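Local coordinates for protein L-talarate/Galactarate Dehydratase (Salmonella typhimurium, PDB 2PP0) that catalyses the magnesium-dependent dehydration of L-talarate and galactarate to 5-keto-4-deoxy-D-glucarate, and the competing epimerization of L-talarate to galactarate, at residues I63-I67 against P134-L139; G88-A93 against M127-A131; S282-E287 against K313-L317. One frame throughout, in Å; residues are numbered along the deposited sequence.

Interaction 1 of 3, residues I63-I67 against P134-L139; sequences IIAEI and PIDIAL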
# COMPACT_ATOMS: atom_id res chain seq x y z
N ILE B 63 -24.94 -2.48 -6.34
CA ILE B 63 -25.11 -1.38 -5.41
C ILE B 63 -24.08 -0.32 -5.81
O ILE B 63 -22.87 -0.57 -5.79
CB ILE B 63 -24.90 -1.81 -3.93
CG1 ILE B 63 -25.89 -2.92 -3.56
CG2 ILE B 63 -25.14 -0.62 -3.00
CD1 ILE B 63 -25.58 -4.27 -4.19
N ILE B 64 -24.57 0.85 -6.17
CA ILE B 64 -23.71 1.94 -6.63
C ILE B 64 -23.63 3.08 -5.63
O ILE B 64 -24.60 3.41 -4.96
CB ILE B 64 -24.26 2.52 -7.96
CG1 ILE B 64 -24.51 1.39 -8.94
CG2 ILE B 64 -23.27 3.52 -8.55
CD1 ILE B 64 -25.31 1.82 -10.16
N ALA B 65 -22.44 3.67 -5.53
CA ALA B 65 -22.24 4.81 -4.66
C ALA B 65 -21.65 5.94 -5.50
O ALA B 65 -20.76 5.72 -6.33
CB ALA B 65 -21.28 4.47 -3.52
N GLU B 66 -22.18 7.14 -5.30
CA GLU B 66 -21.70 8.33 -6.01
C GLU B 66 -21.43 9.35 -4.92
O GLU B 66 -22.28 9.60 -4.07
CB GLU B 66 -22.77 8.84 -6.97
CG GLU B 66 -23.15 7.84 -8.05
CD GLU B 66 -24.35 8.28 -8.86
OE1 GLU B 66 -24.23 9.29 -9.59
OE2 GLU B 66 -25.41 7.62 -8.76
N ILE B 67 -20.22 9.90 -4.92
CA ILE B 67 -19.79 10.87 -3.91
C ILE B 67 -19.29 12.15 -4.58
O ILE B 67 -18.56 12.09 -5.57
CB ILE B 67 -18.64 10.28 -3.04
CG1 ILE B 67 -19.07 8.94 -2.43
CG2 ILE B 67 -18.26 11.27 -1.94
CD1 ILE B 67 -17.95 8.25 -1.63
N PRO B 134 -18.71 -0.12 -2.27
CA PRO B 134 -19.05 0.92 -3.25
C PRO B 134 -18.44 2.27 -2.88
O PRO B 134 -17.91 3.00 -3.73
CB PRO B 134 -20.58 0.98 -3.20
CG PRO B 134 -20.97 -0.41 -2.70
CD PRO B 134 -19.93 -0.69 -1.66
N ILE B 135 -18.52 2.59 -1.60
CA ILE B 135 -18.00 3.84 -1.07
C ILE B 135 -16.47 3.90 -1.16
O ILE B 135 -15.91 4.89 -1.66
CB ILE B 135 -18.47 4.04 0.38
CG1 ILE B 135 -19.99 4.23 0.40
CG2 ILE B 135 -17.78 5.24 1.01
CD1 ILE B 135 -20.63 4.12 1.78
N ASP B 136 -15.81 2.85 -0.69
CA ASP B 136 -14.35 2.78 -0.73
C ASP B 136 -13.85 2.93 -2.16
O ASP B 136 -12.92 3.68 -2.43
CB ASP B 136 -13.87 1.44 -0.16
CG ASP B 136 -12.34 1.31 -0.17
OD1 ASP B 136 -11.69 1.94 0.69
OD2 ASP B 136 -11.80 0.58 -1.03
N ILE B 137 -14.49 2.20 -3.08
CA ILE B 137 -14.12 2.22 -4.48
C ILE B 137 -14.35 3.62 -5.08
O ILE B 137 -13.51 4.12 -5.84
CB ILE B 137 -14.91 1.14 -5.26
CG1 ILE B 137 -14.44 -0.26 -4.82
CG2 ILE B 137 -14.71 1.29 -6.76
CD1 ILE B 137 -15.20 -1.41 -5.49
N ALA B 138 -15.46 4.26 -4.72
CA ALA B 138 -15.76 5.60 -5.21
C ALA B 138 -14.70 6.59 -4.72
O ALA B 138 -14.31 7.51 -5.44
CB ALA B 138 -17.15 6.05 -4.74
N LEU B 139 -14.23 6.40 -3.49
CA LEU B 139 -13.21 7.28 -2.94
C LEU B 139 -11.89 7.12 -3.69
O LEU B 139 -11.18 8.10 -3.91
CB LEU B 139 -13.02 7.02 -1.44
CG LEU B 139 -14.18 7.45 -0.55
CD1 LEU B 139 -13.86 7.11 0.90
CD2 LEU B 139 -14.43 8.95 -0.70

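Interaction 2 of 3, residues G88-A93 against M127-A131; sequences GIYAHA and MAVQA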
# COMPACT_ATOMS: atom_id res chain seq x y z
N GLY B 88 -29.48 -6.50 1.34
CA GLY B 88 -28.80 -6.24 2.60
C GLY B 88 -27.62 -5.29 2.43
O GLY B 88 -27.39 -4.41 3.26
N ILE B 89 -26.87 -5.48 1.36
CA ILE B 89 -25.73 -4.60 1.09
C ILE B 89 -26.24 -3.16 0.96
O ILE B 89 -25.73 -2.25 1.62
CB ILE B 89 -25.02 -5.02 -0.22
CG1 ILE B 89 -24.39 -6.40 -0.04
CG2 ILE B 89 -23.93 -4.00 -0.58
CD1 ILE B 89 -23.83 -6.97 -1.32
N TYR B 90 -27.26 -2.96 0.13
CA TYR B 90 -27.83 -1.62 -0.06
C TYR B 90 -28.40 -1.06 1.24
O TYR B 90 -28.18 0.11 1.57
CB TYR B 90 -28.93 -1.65 -1.11
CG TYR B 90 -29.68 -0.34 -1.22
CD1 TYR B 90 -29.15 0.74 -1.93
CD2 TYR B 90 -30.92 -0.17 -0.60
CE1 TYR B 90 -29.83 1.95 -2.02
CE2 TYR B 90 -31.62 1.05 -0.69
CZ TYR B 90 -31.06 2.10 -1.40
OH TYR B 90 -31.74 3.30 -1.49
N ALA B 91 -29.14 -1.88 1.97
CA ALA B 91 -29.75 -1.43 3.22
C ALA B 91 -28.72 -0.94 4.23
O ALA B 91 -28.93 0.08 4.89
CB ALA B 91 -30.60 -2.57 3.84
N HIS B 92 -27.61 -1.66 4.37
CA HIS B 92 -26.58 -1.24 5.32
C HIS B 92 -25.84 0.00 4.82
O HIS B 92 -25.55 0.91 5.60
CB HIS B 92 -25.57 -2.37 5.55
CG HIS B 92 -24.61 -2.09 6.67
ND1 HIS B 92 -25.03 -1.92 7.97
CD2 HIS B 92 -23.27 -1.93 6.68
CE1 HIS B 92 -23.98 -1.65 8.73
NE2 HIS B 92 -22.90 -1.65 7.97
N ALA B 93 -25.54 0.04 3.53
CA ALA B 93 -24.85 1.20 2.95
C ALA B 93 -25.71 2.43 3.24
O ALA B 93 -25.22 3.48 3.65
CB ALA B 93 -24.69 1.00 1.45
N MET B 127 -21.14 -9.29 4.38
CA MET B 127 -22.05 -8.32 3.80
C MET B 127 -21.84 -6.87 4.21
O MET B 127 -21.99 -5.98 3.38
CB MET B 127 -23.50 -8.74 4.08
CG MET B 127 -24.52 -8.22 3.07
SD MET B 127 -26.15 -9.05 3.21
CE MET B 127 -26.45 -8.68 4.89
N ALA B 128 -21.50 -6.61 5.46
CA ALA B 128 -21.30 -5.24 5.89
C ALA B 128 -20.11 -4.55 5.20
O ALA B 128 -20.19 -3.37 4.87
CB ALA B 128 -21.14 -5.17 7.41
N VAL B 129 -19.00 -5.27 4.98
CA VAL B 129 -17.87 -4.62 4.31
C VAL B 129 -18.17 -4.50 2.82
O VAL B 129 -17.60 -3.66 2.12
CB VAL B 129 -16.51 -5.37 4.53
CG1 VAL B 129 -16.23 -5.47 6.02
CG2 VAL B 129 -16.53 -6.74 3.89
N GLN B 130 -19.09 -5.32 2.34
CA GLN B 130 -19.48 -5.26 0.94
C GLN B 130 -20.39 -4.05 0.72
O GLN B 130 -20.63 -3.64 -0.41
CB GLN B 130 -20.18 -6.55 0.52
CG GLN B 130 -19.22 -7.71 0.28
CD GLN B 130 -19.94 -8.98 -0.12
OE1 GLN B 130 -21.07 -8.93 -0.61
NE2 GLN B 130 -19.29 -10.12 0.08
N ALA B 131 -20.87 -3.48 1.82
CA ALA B 131 -21.72 -2.29 1.78
C ALA B 131 -20.79 -1.07 1.80
O ALA B 131 -21.16 0.02 1.37
CB ALA B 131 -22.65 -2.25 2.98

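Interaction 3 of 3, residues S282-E287 against K313-L317; sequences SFREHE and KIMDL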
# COMPACT_ATOMS: atom_id res chain seq x y z
N SER B 282 -13.14 -10.99 2.87
CA SER B 282 -12.35 -10.13 3.75
C SER B 282 -10.88 -10.44 3.58
O SER B 282 -10.51 -11.50 3.08
CB SER B 282 -12.71 -10.35 5.22
OG SER B 282 -12.16 -11.56 5.71
N PHE B 283 -10.03 -9.51 4.00
CA PHE B 283 -8.60 -9.71 3.95
C PHE B 283 -8.27 -10.91 4.83
O PHE B 283 -7.57 -11.83 4.42
CB PHE B 283 -7.87 -8.48 4.49
CG PHE B 283 -6.43 -8.74 4.81
CD1 PHE B 283 -5.46 -8.67 3.83
CD2 PHE B 283 -6.05 -9.09 6.11
CE1 PHE B 283 -4.12 -8.96 4.11
CE2 PHE B 283 -4.72 -9.38 6.41
CZ PHE B 283 -3.75 -9.31 5.41
N ARG B 284 -8.80 -10.90 6.05
CA ARG B 284 -8.53 -11.98 6.99
C ARG B 284 -8.80 -13.38 6.45
O ARG B 284 -8.04 -14.30 6.73
CB ARG B 284 -9.31 -11.76 8.30
CG ARG B 284 -8.76 -10.60 9.12
CD ARG B 284 -9.11 -10.73 10.61
NE ARG B 284 -8.52 -9.65 11.39
CZ ARG B 284 -8.95 -8.39 11.39
NH1 ARG B 284 -9.99 -8.05 10.64
NH2 ARG B 284 -8.34 -7.48 12.13
N GLU B 285 -9.87 -13.55 5.68
CA GLU B 285 -10.18 -14.85 5.11
C GLU B 285 -9.12 -15.24 4.10
O GLU B 285 -8.64 -16.37 4.08
CB GLU B 285 -11.56 -14.83 4.47
CG GLU B 285 -12.69 -14.63 5.48
CD GLU B 285 -13.99 -14.21 4.83
OE1 GLU B 285 -14.57 -15.01 4.06
OE2 GLU B 285 -14.43 -13.07 5.10
N HIS B 286 -8.76 -14.29 3.23
CA HIS B 286 -7.74 -14.56 2.23
C HIS B 286 -6.40 -14.86 2.89
O HIS B 286 -5.64 -15.69 2.42
CB HIS B 286 -7.58 -13.36 1.29
CG HIS B 286 -8.44 -13.43 0.07
ND1 HIS B 286 -9.63 -12.75 -0.04
CD2 HIS B 286 -8.31 -14.13 -1.08
CE1 HIS B 286 -10.19 -13.02 -1.20
NE2 HIS B 286 -9.41 -13.86 -1.85
N GLU B 287 -6.13 -14.17 4.00
CA GLU B 287 -4.88 -14.36 4.73
C GLU B 287 -4.74 -15.80 5.23
O GLU B 287 -3.67 -16.39 5.14
CB GLU B 287 -4.81 -13.39 5.91
CG GLU B 287 -3.56 -13.54 6.76
CD GLU B 287 -3.53 -12.55 7.89
OE1 GLU B 287 -4.55 -12.40 8.58
OE2 GLU B 287 -2.47 -11.92 8.10
N LYS B 313 -4.23 -4.85 0.31
CA LYS B 313 -3.49 -5.58 1.33
C LYS B 313 -3.41 -7.05 0.96
O LYS B 313 -2.43 -7.73 1.25
CB LYS B 313 -4.15 -5.43 2.70
CG LYS B 313 -4.11 -4.01 3.25
CD LYS B 313 -4.35 -4.01 4.77
CE LYS B 313 -5.65 -4.71 5.15
NZ LYS B 313 -5.79 -4.85 6.64
N ILE B 314 -4.46 -7.55 0.32
CA ILE B 314 -4.49 -8.94 -0.10
C ILE B 314 -3.43 -9.15 -1.17
O ILE B 314 -2.66 -10.12 -1.12
CB ILE B 314 -5.89 -9.32 -0.65
CG1 ILE B 314 -6.91 -9.30 0.50
CG2 ILE B 314 -5.84 -10.71 -1.31
CD1 ILE B 314 -8.35 -9.38 0.04
N MET B 315 -3.37 -8.24 -2.14
CA MET B 315 -2.39 -8.30 -3.22
C MET B 315 -0.97 -8.31 -2.68
O MET B 315 -0.13 -9.08 -3.15
CB MET B 315 -2.51 -7.10 -4.15
CG MET B 315 -3.42 -7.28 -5.34
SD MET B 315 -3.20 -5.85 -6.44
CE MET B 315 -3.71 -4.68 -5.47
N ASP B 316 -0.70 -7.43 -1.73
CA ASP B 316 0.63 -7.34 -1.15
C ASP B 316 1.01 -8.64 -0.44
O ASP B 316 2.16 -9.08 -0.50
CB ASP B 316 0.71 -6.17 -0.17
CG ASP B 316 0.48 -4.82 -0.85
OD1 ASP B 316 0.64 -4.76 -2.09
OD2 ASP B 316 0.16 -3.83 -0.16
N LEU B 317 0.04 -9.25 0.22
CA LEU B 317 0.29 -10.51 0.92
C LEU B 317 0.56 -11.63 -0.07
O LEU B 317 1.52 -12.39 0.08
CB LEU B 317 -0.90 -10.88 1.82
CG LEU B 317 -0.74 -12.17 2.63
CD1 LEU B 317 0.49 -12.07 3.53
CD2 LEU B 317 -1.99 -12.41 3.47

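Interaction 1 of 3, residues I63-I67 against P134-L139
A65 sets its methyl group against the ring of P134, with CB of A65 3.6 Å from CB of P134. Their CA atoms, 5.2 Å apart, are the nearest pair across the two segments. Here strand 57-69 packs against helix 127-146 in the N-terminal capping domain of the enolase superfamily fold. The segment axes come within 7.4 Å and meet at 42°.

The tight part runs from A65 to I67. I67 enters mainly through CD1. Its CG1 is anti to the carbonyl carbon (chi1 -55°) and the chain is extended beyond (chi2 176°), which carries CD1 down to the helix. There CD1 fits among three residues. It lies 3.7 Å from CD2 of L139 and also touches CB of A138 and CG2 of I135. The other branch of I135 reaches back to the strand, where its CG1 is 4.1 Å from CB of A65.

At the I63 end the backbone stays close, with O of I63 3.6 Å from CG of P134, but the side chain is looser. CG2 of I63 stays 4.2 Å from CG of P134, and the end of the I63 side chain leads away from the helix. On the far face of the strand, I64 and E66 turn from the contact and touch L380. E66 is partly exposed and forms a salt bridge with R385. D136, on the far side of the helix, bonds to S309.

No hydrogen bond joins the two segments. The strand backbone is already bonded to both neighbouring strands, A65 to G77 and I64 to S34. P134 has no N-H to offer, and the helix is kinked here, where N of P134 and of I135 both lack a bond to the turn before. The contact is therefore held by buried aliphatic packing, and its fit depends on the shapes of the methyl groups and the proline ring.

Interaction 2 of 3, residues G88-A93 against M127-A131
The imidazole ring of H92 meets A131 with its edge: CB of A131 lies near the ring plane, 3.8 Å from CD2 of H92. The carbonyl oxygen of A128 comes to the same CD2 atom obliquely, while the methyl of A128 touches CD2 and NE2. With chi1 at -171° the ring swings away from the backbone N of H92 and reaches A128 and A131. This is helix-on-helix packing in the capping domain of the enolase superfamily fold, between helix 86-96 and the first turns of helix 127-146. The axes of segments 88-93 and 127-131 cross at -62°, 8.1 Å apart. Those first turns are weakly bonded.

The amide of Q130 is the other flat group. Its OE1 comes 3.5 Å from CD1 of I89, and its NE2 bonds to the carbonyl oxygen of R304, outside this helix pair.

I89 carries much of the packing and uses all its branches. CG1 of I89 lies 3.6 Å from CG of M127, CD1 faces the Q130 side chain, and CG2 sits against the Q130 carbonyl. That carbonyl oxygen also bonds to the hydroxyl of S79. SD of M127 lies by CA of G88, and the bend at chi3 (57°) keeps CE near the same atom. Where the CA atoms come nearest, at I89 and A131, CB of A131 rests 3.4 Å from the carbonyl oxygen of I89.

Interaction 3 of 3, residues S282-E287 against K313-L317
K313 and F283 form a cation-pi pair across the two helices. K313 bends over the F283 ring, and its NZ lies 4.5 Å from the ring centroid, 19° off the ring normal. CE of K313 is over the same face, displaced toward the rim. The first torsion of F283 (164°) points the ring away from its own N and over to K313. Its CE1 atom reaches the backbone there, 3.5 Å from the carbonyl oxygen of K313.

Apolar packing makes up the rest of the contact between the helices. I314 lies between two rings. Its CG1 is 3.7 Å from CD1 of F283. Its CG2 lies over one face of the H286 ring, while its CD1 comes 3.6 Å from ND1 of H286. L317 uses one branch, CD2. This methyl sits 3.7 Å from CA of E287, touches the aliphatic part of the E287 side chain, and meets CZ of F283 more loosely.

No hydrogen bond crosses between the helices; the side-chain bonds gather at the start of helix 283-291. S282 is the N-cap of that helix, and its OG accepts from N of E285 at 3.0 Å. The same hydroxyl donates to OE2 of E285 at 2.8 Å, meeting the carboxylate on its anti side, somewhat out of plane. E285 has further partners in T281 and Y258. ND1 of H286 makes a weak bond back to the carbonyl oxygen of S282.

V305, from the short helix 302-305, touches both H286 and I314. D316 packs on D316 of the second subunit. The segment axes run nearly parallel, 16° apart. Each helix follows a strand of the parallel sheet, 274-276 and 297-298, an arrangement typical of adjacent outer helices in the modified TIM barrel of the enolase superfamily.

How the interactions relate
Interactions 1 and 2 belong to the capping domain and share helix 127-146. Interaction 2 is nested inside the loop that interaction 1 closes. They touch directly, with CG1 of I63 3.7 Å from CG2 of I89, so strand, long helix and helix 86-96 form one packed unit. Interaction 3 lies in the barrel. Its nearest atoms are about 5 Å from interaction 2 and about 9 Å from interaction 1. D301, which probably raises the basicity of the active-site H328, lies near both domains: side chains are about 7 Å away for Q130 and about 6 Å for H286. H286 is also about 7 Å from the magnesium ligand E278.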